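Local coordinates for protein Bse634I restriction endonuclease (PDB 1KNV) that cleaves double-stranded DNA at a specific recognition sequence as a type II restriction endonuclease, probably with the help of divalent metal ions, at residues B[6-11]-B[30-35]; B[12-15]-B[20-23]; B[48-53]-B[76-81]. All blocks are in the same frame, centred on the assembly; numbering follows the deposited sequence.

Along the chain, contact 2 is nested inside the loop closed by contact 1, and contact 3 follows both. Contact 2 is the hairpin of strands 11-16 and 19-24; contact 1 ties the loop before it to helix 26-33, which follows it. Contact 3 joins the next two helices, 43-60 and 68-93. The centres of contacts 1 and 3 lie about 12 Å apart, 1 and 2 about 17 Å, 2 and 3 about 20 Å. Contacts 1 and 3 adjoin directly, through a probable hydrogen-bond group at Tyr53 and through Leu30 on Trp78. Together they join the N-terminal loop, hairpin and first three helices, distinct from the mixed sheet whose strand 191-198 carries the calcium-associated Leu197.

Contact 1: residues B[6-11]-B[30-35]; sequences TNSNCV and LIELYH
The carboxylate of Glu32 is the flat group that meets segment 6-11, and its two oxygens serve different partners. OE2 receives the backbone N-H of Asn9 on its syn lone pair, at 2.9 Å from Asn9 N and with an N-H...O angle of 154°. Asn9 CB lies beside the same oxygen, 3.4 Å from Glu32 OE2. OE1 faces the hydroxyl of Ser8 and probably also bonds to the hydroxyl of Tyr53 on helix 43-60, at a separation so short that its detail is doubtful; the distance from Ser8 OG to Glu32 OE1, 2.5 Å, is doubtful too because the serine hydroxyl is crowded in the model. On the imidazole of His35, one face carries Ile31 CG2, while Glu32 O is at the edge, in plane, bonded weakly to His35 ND1.

Here the loop before strand 11-16 meets the last turn of helix 26-33. Ser8 OG also accepts from Cys10 N, the pattern of an ST turn, though the position of that hydroxyl is uncertain. Glu32 reaches across because its CG is anti to the carbonyl carbon (chi1 -84°) and the chain beyond is extended. Asn28, one turn earlier on the helix, takes Asn9 O through its side-chain amide.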
ATOM      1  N   THR B   6      52.147  25.393  30.501  1.00 67.90           N
ATOM      2  CA  THR B   6      52.837  25.984  29.354  1.00 66.33           C
ATOM      3  C   THR B   6      53.338  24.785  28.581  1.00 65.36           C
ATOM      4  O   THR B   6      53.878  24.907  27.479  1.00 64.90           O
ATOM      5  CB  THR B   6      54.062  26.820  29.764  1.00 65.69           C
ATOM      6  OG1 THR B   6      55.062  25.963  30.326  1.00 65.37           O
ATOM      7  CG2 THR B   6      53.656  27.888  30.736  1.00 65.94           C
ATOM      8  N   ASN B   7      53.127  23.626  29.184  1.00 64.58           N
ATOM      9  CA  ASN B   7      53.505  22.335  28.642  1.00 63.56           C
ATOM     10  C   ASN B   7      52.336  21.481  28.116  1.00 62.68           C
ATOM     11  O   ASN B   7      52.531  20.321  27.742  1.00 63.08           O
ATOM     12  CB  ASN B   7      54.200  21.539  29.721  1.00 63.98           C
ATOM     13  CG  ASN B   7      55.249  20.648  29.172  1.00 64.82           C
ATOM     14  OD1 ASN B   7      56.294  21.095  28.710  1.00 65.52           O
ATOM     15  ND2 ASN B   7      54.990  19.352  29.211  1.00 65.40           N
ATOM     16  N   SER B   8      51.119  22.010  28.104  1.00 61.16           N
ATOM     17  CA  SER B   8      49.997  21.216  27.605  1.00 59.30           C
ATOM     18  C   SER B   8      50.040  21.169  26.086  1.00 57.58           C
ATOM     19  O   SER B   8      50.637  22.034  25.439  1.00 56.93           O
ATOM     20  CB  SER B   8      48.647  21.787  28.058  1.00 60.21           C
ATOM     21  OG  SER B   8      47.594  21.019  27.498  1.00 61.89           O
ATOM     22  N   ASN B   9      49.430  20.129  25.529  1.00 55.63           N
ATOM     23  CA  ASN B   9      49.367  19.941  24.083  1.00 53.71           C
ATOM     24  C   ASN B   9      47.924  20.058  23.604  1.00 51.28           C
ATOM     25  O   ASN B   9      47.597  19.689  22.476  1.00 50.24           O
ATOM     26  CB  ASN B   9      49.927  18.568  23.710  1.00 54.93           C
ATOM     27  CG  ASN B   9      51.431  18.512  23.812  1.00 56.20           C
ATOM     28  OD1 ASN B   9      52.010  17.456  24.047  1.00 57.59           O
ATOM     29  ND2 ASN B   9      52.076  19.658  23.623  1.00 57.11           N
ATOM     30  N   CYS B  10      47.065  20.580  24.474  1.00 49.30           N
ATOM     31  CA  CYS B  10      45.654  20.739  24.157  1.00 46.76           C
ATOM     32  C   CYS B  10      45.423  21.986  23.317  1.00 46.03           C
ATOM     33  O   CYS B  10      44.286  22.408  23.117  1.00 45.12           O
ATOM     34  CB  CYS B  10      44.831  20.810  25.439  1.00 45.74           C
ATOM     35  SG  CYS B  10      45.166  22.252  26.431  1.00 44.86           S
ATOM     36  N   VAL B  11      46.521  22.574  22.850  1.00 45.78           N
ATOM     37  CA  VAL B  11      46.503  23.760  21.993  1.00 45.54           C
ATOM     38  C   VAL B  11      47.776  23.692  21.156  1.00 45.66           C
ATOM     39  O   VAL B  11      48.800  23.186  21.615  1.00 44.40           O
ATOM     40  CB  VAL B  11      46.482  25.090  22.802  1.00 44.99           C
ATOM     41  CG1 VAL B  11      45.185  25.211  23.580  1.00 44.16           C
ATOM     42  CG2 VAL B  11      47.676  25.162  23.739  1.00 45.03           C
ATOM     43  N   LEU B  30      41.565  15.535  26.182  1.00 34.15           N
ATOM     44  CA  LEU B  30      40.915  14.375  26.795  1.00 33.28           C
ATOM     45  C   LEU B  30      41.902  13.439  27.469  1.00 33.99           C
ATOM     46  O   LEU B  30      41.716  13.046  28.619  1.00 33.86           O
ATOM     47  CB  LEU B  30      40.122  13.594  25.747  1.00 31.00           C
ATOM     48  CG  LEU B  30      38.803  14.214  25.301  1.00 29.12           C
ATOM     49  CD1 LEU B  30      38.263  13.449  24.126  1.00 28.95           C
ATOM     50  CD2 LEU B  30      37.814  14.191  26.440  1.00 28.14           C
ATOM     51  N   ILE B  31      42.947  13.076  26.739  1.00 35.10           N
ATOM     52  CA  ILE B  31      43.961  12.176  27.261  1.00 37.86           C
ATOM     53  C   ILE B  31      44.648  12.765  28.489  1.00 39.11           C
ATOM     54  O   ILE B  31      44.800  12.093  29.510  1.00 39.70           O
ATOM     55  CB  ILE B  31      45.008  11.869  26.182  1.00 37.68           C
ATOM     56  CG1 ILE B  31      44.312  11.286  24.953  1.00 37.90           C
ATOM     57  CG2 ILE B  31      46.038  10.894  26.718  1.00 38.45           C
ATOM     58  CD1 ILE B  31      45.242  11.009  23.823  1.00 38.47           C
ATOM     59  N   GLU B  32      45.052  14.028  28.376  1.00 39.99           N
ATOM     60  CA  GLU B  32      45.720  14.734  29.458  1.00 40.32           C
ATOM     61  C   GLU B  32      44.871  14.786  30.717  1.00 40.27           C
ATOM     62  O   GLU B  32      45.408  14.757  31.822  1.00 40.93           O
ATOM     63  CB  GLU B  32      46.086  16.164  29.018  1.00 41.15           C
ATOM     64  CG  GLU B  32      47.404  16.249  28.243  1.00 41.99           C
ATOM     65  CD  GLU B  32      47.613  17.615  27.611  1.00 42.56           C
ATOM     66  OE1 GLU B  32      47.134  18.612  28.196  1.00 42.80           O
ATOM     67  OE2 GLU B  32      48.259  17.681  26.542  1.00 42.22           O
ATOM     68  N   LEU B  33      43.556  14.858  30.563  1.00 39.80           N
ATOM     69  CA  LEU B  33      42.698  14.940  31.737  1.00 39.41           C
ATOM     70  C   LEU B  33      42.067  13.601  32.118  1.00 39.47           C
ATOM     71  O   LEU B  33      41.389  13.503  33.138  1.00 39.69           O
ATOM     72  CB  LEU B  33      41.605  15.977  31.538  1.00 38.62           C
ATOM     73  CG  LEU B  33      42.024  17.420  31.369  1.00 38.05           C
ATOM     74  CD1 LEU B  33      40.800  18.310  31.242  1.00 37.65           C
ATOM     75  CD2 LEU B  33      42.840  17.784  32.571  1.00 39.86           C
ATOM     76  N   TYR B  34      42.312  12.560  31.325  1.00 39.57           N
ATOM     77  CA  TYR B  34      41.765  11.245  31.644  1.00 40.40           C
ATOM     78  C   TYR B  34      42.771  10.102  31.517  1.00 42.75           C
ATOM     79  O   TYR B  34      42.502   9.076  30.896  1.00 43.80           O
ATOM     80  CB  TYR B  34      40.522  10.959  30.803  1.00 37.89           C
ATOM     81  CG  TYR B  34      39.418  11.973  31.029  1.00 35.46           C
ATOM     82  CD1 TYR B  34      39.286  13.083  30.204  1.00 34.41           C
ATOM     83  CD2 TYR B  34      38.538  11.842  32.090  1.00 33.93           C
ATOM     84  CE1 TYR B  34      38.302  14.041  30.435  1.00 33.56           C
ATOM     85  CE2 TYR B  34      37.558  12.794  32.331  1.00 33.64           C
ATOM     86  CZ  TYR B  34      37.453  13.886  31.497  1.00 33.40           C
ATOM     87  OH  TYR B  34      36.489  14.840  31.730  1.00 34.45           O
ATOM     88  N   HIS B  35      43.926  10.288  32.146  1.00 46.32           N
ATOM     89  CA  HIS B  35      44.982   9.290  32.152  1.00 48.46           C
ATOM     90  C   HIS B  35      44.612   8.121  33.045  1.00 47.35           C
ATOM     91  O   HIS B  35      45.151   7.033  32.877  1.00 47.15           O
ATOM     92  CB  HIS B  35      46.292   9.879  32.687  1.00 51.19           C
ATOM     93  CG  HIS B  35      47.138  10.548  31.649  1.00 53.85           C
ATOM     94  ND1 HIS B  35      47.018  11.886  31.333  1.00 54.88           N
ATOM     95  CD2 HIS B  35      48.143  10.070  30.877  1.00 55.08           C
ATOM     96  CE1 HIS B  35      47.916  12.203  30.416  1.00 55.21           C
ATOM     97  NE2 HIS B  35      48.612  11.119  30.121  1.00 55.64           N
TER

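Contact 2: residues B[12-15]-B[20-23]; sequences EEYK and TKIR
Glu12 to Lys15 and Thr20 to Arg23 are the two arms of an antiparallel beta hairpin, strands 11-16 and 19-24, lying at the surface. Its backbone bonds come in two hydrogen-bonded pairs: Glu12 with Arg23, and Tyr14 with Lys21, where Lys21 N reaches Tyr14 O at 2.7 Å. The alternating non-hydrogen-bonded pairs are Glu13 with Ile22 and Lys15 with Thr20.

Stacking dominates the face that bears Tyr14. The guanidinium of Arg23 lies flat over one side of the phenol ring, the planes 16° apart, with CZ in cation-pi contact 3.8 Å from the centroid of the Tyr14 ring. Lys21 CB covers the opposite face as a CH-pi contact. CG of Tyr14 sits between its backbone N and carbonyl carbon (chi1 69°), which sets the ring across the neighbouring strand.

The charged interaction is a salt bridge in which Glu12 OE1 is in the guanidinium plane, yet Arg23 NE approaches from above the carboxylate plane. With a leucine in place of Arg23, Glu12 would probably be left without its cross-strand charge and one Tyr14 face without its flat cover. Arg23 NE stands 2.9 Å from Glu12 OE1.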
ATOM      1  N   GLU B  12      47.711  24.186  19.928  1.00 47.06           N
ATOM      2  CA  GLU B  12      48.861  24.144  19.034  1.00 48.83           C
ATOM      3  C   GLU B  12      48.956  25.413  18.197  1.00 49.86           C
ATOM      4  O   GLU B  12      47.936  25.994  17.821  1.00 50.00           O
ATOM      5  CB  GLU B  12      48.745  22.908  18.136  1.00 49.61           C
ATOM      6  CG  GLU B  12      49.563  22.923  16.864  1.00 50.70           C
ATOM      7  CD  GLU B  12      49.424  21.624  16.090  1.00 51.99           C
ATOM      8  OE1 GLU B  12      48.302  21.080  16.037  1.00 51.87           O
ATOM      9  OE2 GLU B  12      50.433  21.150  15.526  1.00 53.47           O
ATOM     10  N   GLU B  13      50.183  25.863  17.938  1.00 51.50           N
ATOM     11  CA  GLU B  13      50.380  27.059  17.122  1.00 52.30           C
ATOM     12  C   GLU B  13      50.767  26.604  15.734  1.00 50.97           C
ATOM     13  O   GLU B  13      51.465  25.611  15.550  1.00 50.77           O
ATOM     14  CB  GLU B  13      51.522  27.955  17.606  1.00 54.29           C
ATOM     15  CG  GLU B  13      51.991  27.798  19.030  1.00 57.83           C
ATOM     16  CD  GLU B  13      53.223  28.662  19.291  1.00 59.63           C
ATOM     17  OE1 GLU B  13      53.819  29.162  18.303  1.00 60.23           O
ATOM     18  OE2 GLU B  13      53.599  28.836  20.472  1.00 60.18           O
ATOM     19  N   TYR B  14      50.320  27.351  14.747  1.00 49.51           N
ATOM     20  CA  TYR B  14      50.655  27.020  13.387  1.00 49.08           C
ATOM     21  C   TYR B  14      50.553  28.289  12.575  1.00 50.14           C
ATOM     22  O   TYR B  14      49.830  29.215  12.942  1.00 50.27           O
ATOM     23  CB  TYR B  14      49.704  25.940  12.860  1.00 46.12           C
ATOM     24  CG  TYR B  14      48.276  26.395  12.657  1.00 43.54           C
ATOM     25  CD1 TYR B  14      47.795  26.693  11.383  1.00 41.96           C
ATOM     26  CD2 TYR B  14      47.406  26.531  13.741  1.00 42.96           C
ATOM     27  CE1 TYR B  14      46.487  27.120  11.189  1.00 40.89           C
ATOM     28  CE2 TYR B  14      46.092  26.961  13.559  1.00 41.61           C
ATOM     29  CZ  TYR B  14      45.641  27.249  12.277  1.00 41.70           C
ATOM     30  OH  TYR B  14      44.346  27.676  12.081  1.00 41.56           O
ATOM     31  N   LYS B  15      51.313  28.349  11.493  1.00 52.31           N
ATOM     32  CA  LYS B  15      51.275  29.513  10.639  1.00 56.03           C
ATOM     33  C   LYS B  15      50.487  29.217   9.373  1.00 57.53           C
ATOM     34  O   LYS B  15      50.442  28.084   8.888  1.00 58.74           O
ATOM     35  CB  LYS B  15      52.685  29.974  10.278  1.00 57.24           C
ATOM     36  CG  LYS B  15      53.458  30.567  11.439  1.00 58.91           C
ATOM     37  CD  LYS B  15      54.785  31.107  10.955  1.00 60.59           C
ATOM     38  CE  LYS B  15      55.688  31.492  12.106  1.00 62.11           C
ATOM     39  NZ  LYS B  15      57.019  31.940  11.602  1.00 63.73           N
ATOM     40  N   THR B  20      50.555  33.802  12.572  1.00 50.10           N
ATOM     41  CA  THR B  20      50.463  32.677  13.499  1.00 48.80           C
ATOM     42  C   THR B  20      49.051  32.516  14.055  1.00 49.10           C
ATOM     43  O   THR B  20      48.438  33.480  14.526  1.00 49.16           O
ATOM     44  CB  THR B  20      51.450  32.802  14.671  1.00 47.65           C
ATOM     45  OG1 THR B  20      52.792  32.810  14.165  1.00 46.99           O
ATOM     46  CG2 THR B  20      51.283  31.624  15.627  1.00 46.05           C
ATOM     47  N   LYS B  21      48.544  31.286  13.982  1.00 48.80           N
ATOM     48  CA  LYS B  21      47.206  30.956  14.458  1.00 48.14           C
ATOM     49  C   LYS B  21      47.232  29.872  15.530  1.00 47.30           C
ATOM     50  O   LYS B  21      48.216  29.145  15.673  1.00 47.19           O
ATOM     51  CB  LYS B  21      46.336  30.512  13.288  1.00 48.42           C
ATOM     52  CG  LYS B  21      46.100  31.595  12.254  1.00 50.41           C
ATOM     53  CD  LYS B  21      45.165  31.101  11.168  1.00 52.63           C
ATOM     54  CE  LYS B  21      44.744  32.217  10.223  1.00 54.07           C
ATOM     55  NZ  LYS B  21      43.636  31.763   9.321  1.00 55.44           N
ATOM     56  N   ILE B  22      46.139  29.767  16.280  1.00 46.14           N
ATOM     57  CA  ILE B  22      46.041  28.788  17.355  1.00 45.27           C
ATOM     58  C   ILE B  22      44.870  27.829  17.152  1.00 44.59           C
ATOM     59  O   ILE B  22      43.743  28.255  16.889  1.00 44.65           O
ATOM     60  CB  ILE B  22      45.858  29.490  18.722  1.00 45.44           C
ATOM     61  CG1 ILE B  22      46.868  30.643  18.866  1.00 45.41           C
ATOM     62  CG2 ILE B  22      46.012  28.475  19.846  1.00 45.47           C
ATOM     63  CD1 ILE B  22      48.334  30.238  18.724  1.00 44.46           C
ATOM     64  N   ARG B  23      45.142  26.532  17.279  1.00 43.31           N
ATOM     65  CA  ARG B  23      44.104  25.513  17.126  1.00 41.74           C
ATOM     66  C   ARG B  23      44.016  24.661  18.387  1.00 39.76           C
ATOM     67  O   ARG B  23      45.034  24.306  18.976  1.00 39.07           O
ATOM     68  CB  ARG B  23      44.411  24.592  15.939  1.00 42.94           C
ATOM     69  CG  ARG B  23      45.623  23.702  16.165  1.00 43.69           C
ATOM     70  CD  ARG B  23      45.624  22.472  15.271  1.00 44.45           C
ATOM     71  NE  ARG B  23      46.613  22.550  14.199  1.00 44.67           N
ATOM     72  CZ  ARG B  23      46.405  23.139  13.026  1.00 44.95           C
ATOM     73  NH1 ARG B  23      45.233  23.712  12.759  1.00 44.83           N
ATOM     74  NH2 ARG B  23      47.370  23.150  12.112  1.00 45.12           N
TER

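Contact 3: residues B[48-53]-B[76-81]; sequences DKLENY and GTWFEV
Helices 43-60 and 68-93, consecutive in the chain, pack together here through Leu50 on the first and the indole of Trp78 on the second. Their CA atoms are the nearest pair between the segments, and the gap of 8.5 Å from Leu50 CA to Trp78 CA is bridged by side chains, with no hydrogen bond across it.

The principal evidence is a CH-pi contact. Leu50 CB sits over one face of the six-membered ring of Trp78, 3.5 Å from its centroid and 12° off the ring normal. That places the methylene almost over the ring centre, shifted slightly toward Trp78 CZ3, which is 3.5 Å from Leu50 CB. One branch of the leucine, CD1, reaches the CG-CD2 side of the five-membered ring and comes within 3.8 Å of Trp78 CD2. The leucine and the indole lie alongside each other but point opposite ways, spreading the leucine along the ring system. In Trp78, CG is anti to the carbonyl carbon (chi1 -74°), and together with the turn of the ring about chi2 (-32°) this brings the benzo end up to the backbone of the first helix. There Trp78 CH2 is 3.6 Å from Leu50 C, and Trp78 CZ3 is 3.6 Å from Glu51 N, which approaches obliquely.

The indole nitrogen is satisfied away from the helix pair, by the carbonyl of Pro26, which helps fix the rotation of the ring. Leu30 also packs on Trp78 and Leu33 on Leu50, so helix 26-33 shares this interior. On the polar side, Arg75 makes salt bridges with Asp48 and Glu51.

The Trp78 side chain is about 12 Å from that of Leu197, a residue that binds calcium in another structure of this protein. The contact itself is helix-helix packing, an aliphatic side chain laid on a buried tryptophan face in the interior between helices 26-33, 43-60 and 68-93.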
ATOM      1  N   ASP B  48      32.790  21.578  30.775  1.00 34.79           N
ATOM      2  CA  ASP B  48      33.228  22.882  31.279  1.00 34.56           C
ATOM      3  C   ASP B  48      34.661  22.753  31.771  1.00 35.50           C
ATOM      4  O   ASP B  48      35.486  23.615  31.504  1.00 36.96           O
ATOM      5  CB  ASP B  48      32.342  23.377  32.416  1.00 33.63           C
ATOM      6  CG  ASP B  48      30.972  23.778  31.936  1.00 34.36           C
ATOM      7  OD1 ASP B  48      30.818  23.997  30.709  1.00 34.55           O
ATOM      8  OD2 ASP B  48      30.058  23.872  32.782  1.00 33.88           O
ATOM      9  N   LYS B  49      34.959  21.654  32.461  1.00 35.86           N
ATOM     10  CA  LYS B  49      36.298  21.392  32.980  1.00 36.73           C
ATOM     11  C   LYS B  49      37.317  21.358  31.860  1.00 36.65           C
ATOM     12  O   LYS B  49      38.361  22.003  31.937  1.00 37.07           O
ATOM     13  CB  LYS B  49      36.309  20.063  33.721  1.00 38.62           C
ATOM     14  CG  LYS B  49      37.661  19.387  33.796  1.00 41.06           C
ATOM     15  CD  LYS B  49      37.501  18.002  34.394  1.00 43.58           C
ATOM     16  CE  LYS B  49      38.804  17.230  34.411  1.00 45.56           C
ATOM     17  NZ  LYS B  49      38.575  15.840  34.914  1.00 47.06           N
ATOM     18  N   LEU B  50      37.011  20.583  30.824  1.00 36.55           N
ATOM     19  CA  LEU B  50      37.886  20.472  29.672  1.00 36.14           C
ATOM     20  C   LEU B  50      38.082  21.859  29.068  1.00 36.12           C
ATOM     21  O   LEU B  50      39.202  22.248  28.741  1.00 36.83           O
ATOM     22  CB  LEU B  50      37.277  19.512  28.638  1.00 36.07           C
ATOM     23  CG  LEU B  50      37.448  18.012  28.920  1.00 35.96           C
ATOM     24  CD1 LEU B  50      36.400  17.203  28.194  1.00 36.15           C
ATOM     25  CD2 LEU B  50      38.835  17.577  28.487  1.00 36.47           C
ATOM     26  N   GLU B  51      36.994  22.611  28.937  1.00 35.58           N
ATOM     27  CA  GLU B  51      37.073  23.953  28.375  1.00 35.63           C
ATOM     28  C   GLU B  51      38.007  24.843  29.188  1.00 34.92           C
ATOM     29  O   GLU B  51      38.970  25.408  28.656  1.00 34.01           O
ATOM     30  CB  GLU B  51      35.686  24.595  28.311  1.00 35.72           C
ATOM     31  CG  GLU B  51      35.726  26.020  27.784  1.00 37.50           C
ATOM     32  CD  GLU B  51      34.389  26.502  27.271  1.00 38.52           C
ATOM     33  OE1 GLU B  51      34.319  27.667  26.833  1.00 39.87           O
ATOM     34  OE2 GLU B  51      33.413  25.718  27.298  1.00 38.85           O
ATOM     35  N   ASN B  52      37.707  24.965  30.477  1.00 34.24           N
ATOM     36  CA  ASN B  52      38.514  25.776  31.371  1.00 34.31           C
ATOM     37  C   ASN B  52      39.956  25.305  31.345  1.00 34.95           C
ATOM     38  O   ASN B  52      40.883  26.114  31.396  1.00 36.32           O
ATOM     39  CB  ASN B  52      37.972  25.700  32.788  1.00 33.29           C
ATOM     40  CG  ASN B  52      36.547  26.174  32.878  1.00 33.93           C
ATOM     41  OD1 ASN B  52      36.151  27.105  32.176  1.00 35.71           O
ATOM     42  ND2 ASN B  52      35.766  25.549  33.752  1.00 34.00           N
ATOM     43  N   TYR B  53      40.154  23.996  31.262  1.00 33.98           N
ATOM     44  CA  TYR B  53      41.505  23.476  31.212  1.00 32.97           C
ATOM     45  C   TYR B  53      42.240  24.065  30.022  1.00 33.33           C
ATOM     46  O   TYR B  53      43.353  24.561  30.153  1.00 34.43           O
ATOM     47  CB  TYR B  53      41.504  21.970  31.065  1.00 33.19           C
ATOM     48  CG  TYR B  53      42.891  21.419  30.856  1.00 33.62           C
ATOM     49  CD1 TYR B  53      43.828  21.421  31.889  1.00 34.00           C
ATOM     50  CD2 TYR B  53      43.261  20.868  29.636  1.00 33.74           C
ATOM     51  CE1 TYR B  53      45.098  20.878  31.708  1.00 34.05           C
ATOM     52  CE2 TYR B  53      44.527  20.323  29.443  1.00 34.01           C
ATOM     53  CZ  TYR B  53      45.437  20.327  30.482  1.00 34.27           C
ATOM     54  OH  TYR B  53      46.673  19.754  30.299  1.00 33.64           O
ATOM     55  N   GLY B  76      31.713  19.946  21.234  1.00 29.98           N
ATOM     56  CA  GLY B  76      30.954  18.980  20.454  1.00 28.20           C
ATOM     57  C   GLY B  76      31.799  17.744  20.211  1.00 28.40           C
ATOM     58  O   GLY B  76      31.333  16.621  20.391  1.00 29.42           O
ATOM     59  N   THR B  77      33.049  17.948  19.806  1.00 27.90           N
ATOM     60  CA  THR B  77      33.959  16.836  19.566  1.00 26.75           C
ATOM     61  C   THR B  77      34.171  16.040  20.846  1.00 28.67           C
ATOM     62  O   THR B  77      34.286  14.812  20.812  1.00 29.57           O
ATOM     63  CB  THR B  77      35.300  17.331  19.076  1.00 26.00           C
ATOM     64  OG1 THR B  77      35.124  17.989  17.817  1.00 26.50           O
ATOM     65  CG2 THR B  77      36.269  16.170  18.921  1.00 25.75           C
ATOM     66  N   TRP B  78      34.228  16.741  21.977  1.00 29.24           N
ATOM     67  CA  TRP B  78      34.400  16.078  23.263  1.00 28.47           C
ATOM     68  C   TRP B  78      33.137  15.287  23.593  1.00 27.94           C
ATOM     69  O   TRP B  78      33.209  14.142  24.043  1.00 29.22           O
ATOM     70  CB  TRP B  78      34.674  17.095  24.382  1.00 28.72           C
ATOM     71  CG  TRP B  78      36.059  17.678  24.362  1.00 28.97           C
ATOM     72  CD1 TRP B  78      37.209  17.059  23.946  1.00 29.20           C
ATOM     73  CD2 TRP B  78      36.445  18.977  24.814  1.00 28.91           C
ATOM     74  NE1 TRP B  78      38.283  17.896  24.110  1.00 29.23           N
ATOM     75  CE2 TRP B  78      37.843  19.080  24.642  1.00 29.33           C
ATOM     76  CE3 TRP B  78      35.745  20.068  25.347  1.00 29.19           C
ATOM     77  CZ2 TRP B  78      38.551  20.230  24.986  1.00 29.63           C
ATOM     78  CZ3 TRP B  78      36.448  21.211  25.686  1.00 28.54           C
ATOM     79  CH2 TRP B  78      37.839  21.284  25.505  1.00 29.45           C
ATOM     80  N   PHE B  79      31.978  15.894  23.364  1.00 26.42           N
ATOM     81  CA  PHE B  79      30.718  15.224  23.644  1.00 26.38           C
ATOM     82  C   PHE B  79      30.598  13.944  22.827  1.00 26.60           C
ATOM     83  O   PHE B  79      30.125  12.924  23.322  1.00 26.97           O
ATOM     84  CB  PHE B  79      29.552  16.140  23.316  1.00 25.69           C
ATOM     85  CG  PHE B  79      28.226  15.529  23.596  1.00 25.75           C
ATOM     86  CD1 PHE B  79      27.842  15.258  24.904  1.00 25.84           C
ATOM     87  CD2 PHE B  79      27.357  15.214  22.557  1.00 26.04           C
ATOM     88  CE1 PHE B  79      26.607  14.682  25.180  1.00 25.81           C
ATOM     89  CE2 PHE B  79      26.121  14.637  22.815  1.00 25.67           C
ATOM     90  CZ  PHE B  79      25.744  14.371  24.134  1.00 26.78           C
ATOM     91  N   GLU B  80      31.023  14.016  21.568  1.00 26.40           N
ATOM     92  CA  GLU B  80      30.989  12.879  20.658  1.00 26.55           C
ATOM     93  C   GLU B  80      31.855  11.756  21.206  1.00 25.71           C
ATOM     94  O   GLU B  80      31.477  10.580  21.147  1.00 24.86           O
ATOM     95  CB  GLU B  80      31.501  13.297  19.272  1.00 28.34           C
ATOM     96  CG  GLU B  80      30.458  13.988  18.386  1.00 32.39           C
ATOM     97  CD  GLU B  80      31.077  14.831  17.271  1.00 33.44           C
ATOM     98  OE1 GLU B  80      32.090  14.399  16.689  1.00 34.89           O
ATOM     99  OE2 GLU B  80      30.544  15.921  16.964  1.00 35.21           O
ATOM    100  N   VAL B  81      33.022  12.117  21.734  1.00 25.31           N
ATOM    101  CA  VAL B  81      33.927  11.121  22.301  1.00 24.41           C
ATOM    102  C   VAL B  81      33.300  10.516  23.554  1.00 24.86           C
ATOM    103  O   VAL B  81      33.371   9.305  23.769  1.00 24.90           O
ATOM    104  CB  VAL B  81      35.302  11.731  22.663  1.00 23.33           C
ATOM    105  CG1 VAL B  81      36.164  10.694  23.370  1.00 22.13           C
ATOM    106  CG2 VAL B  81      36.000  12.210  21.404  1.00 22.47           C
TER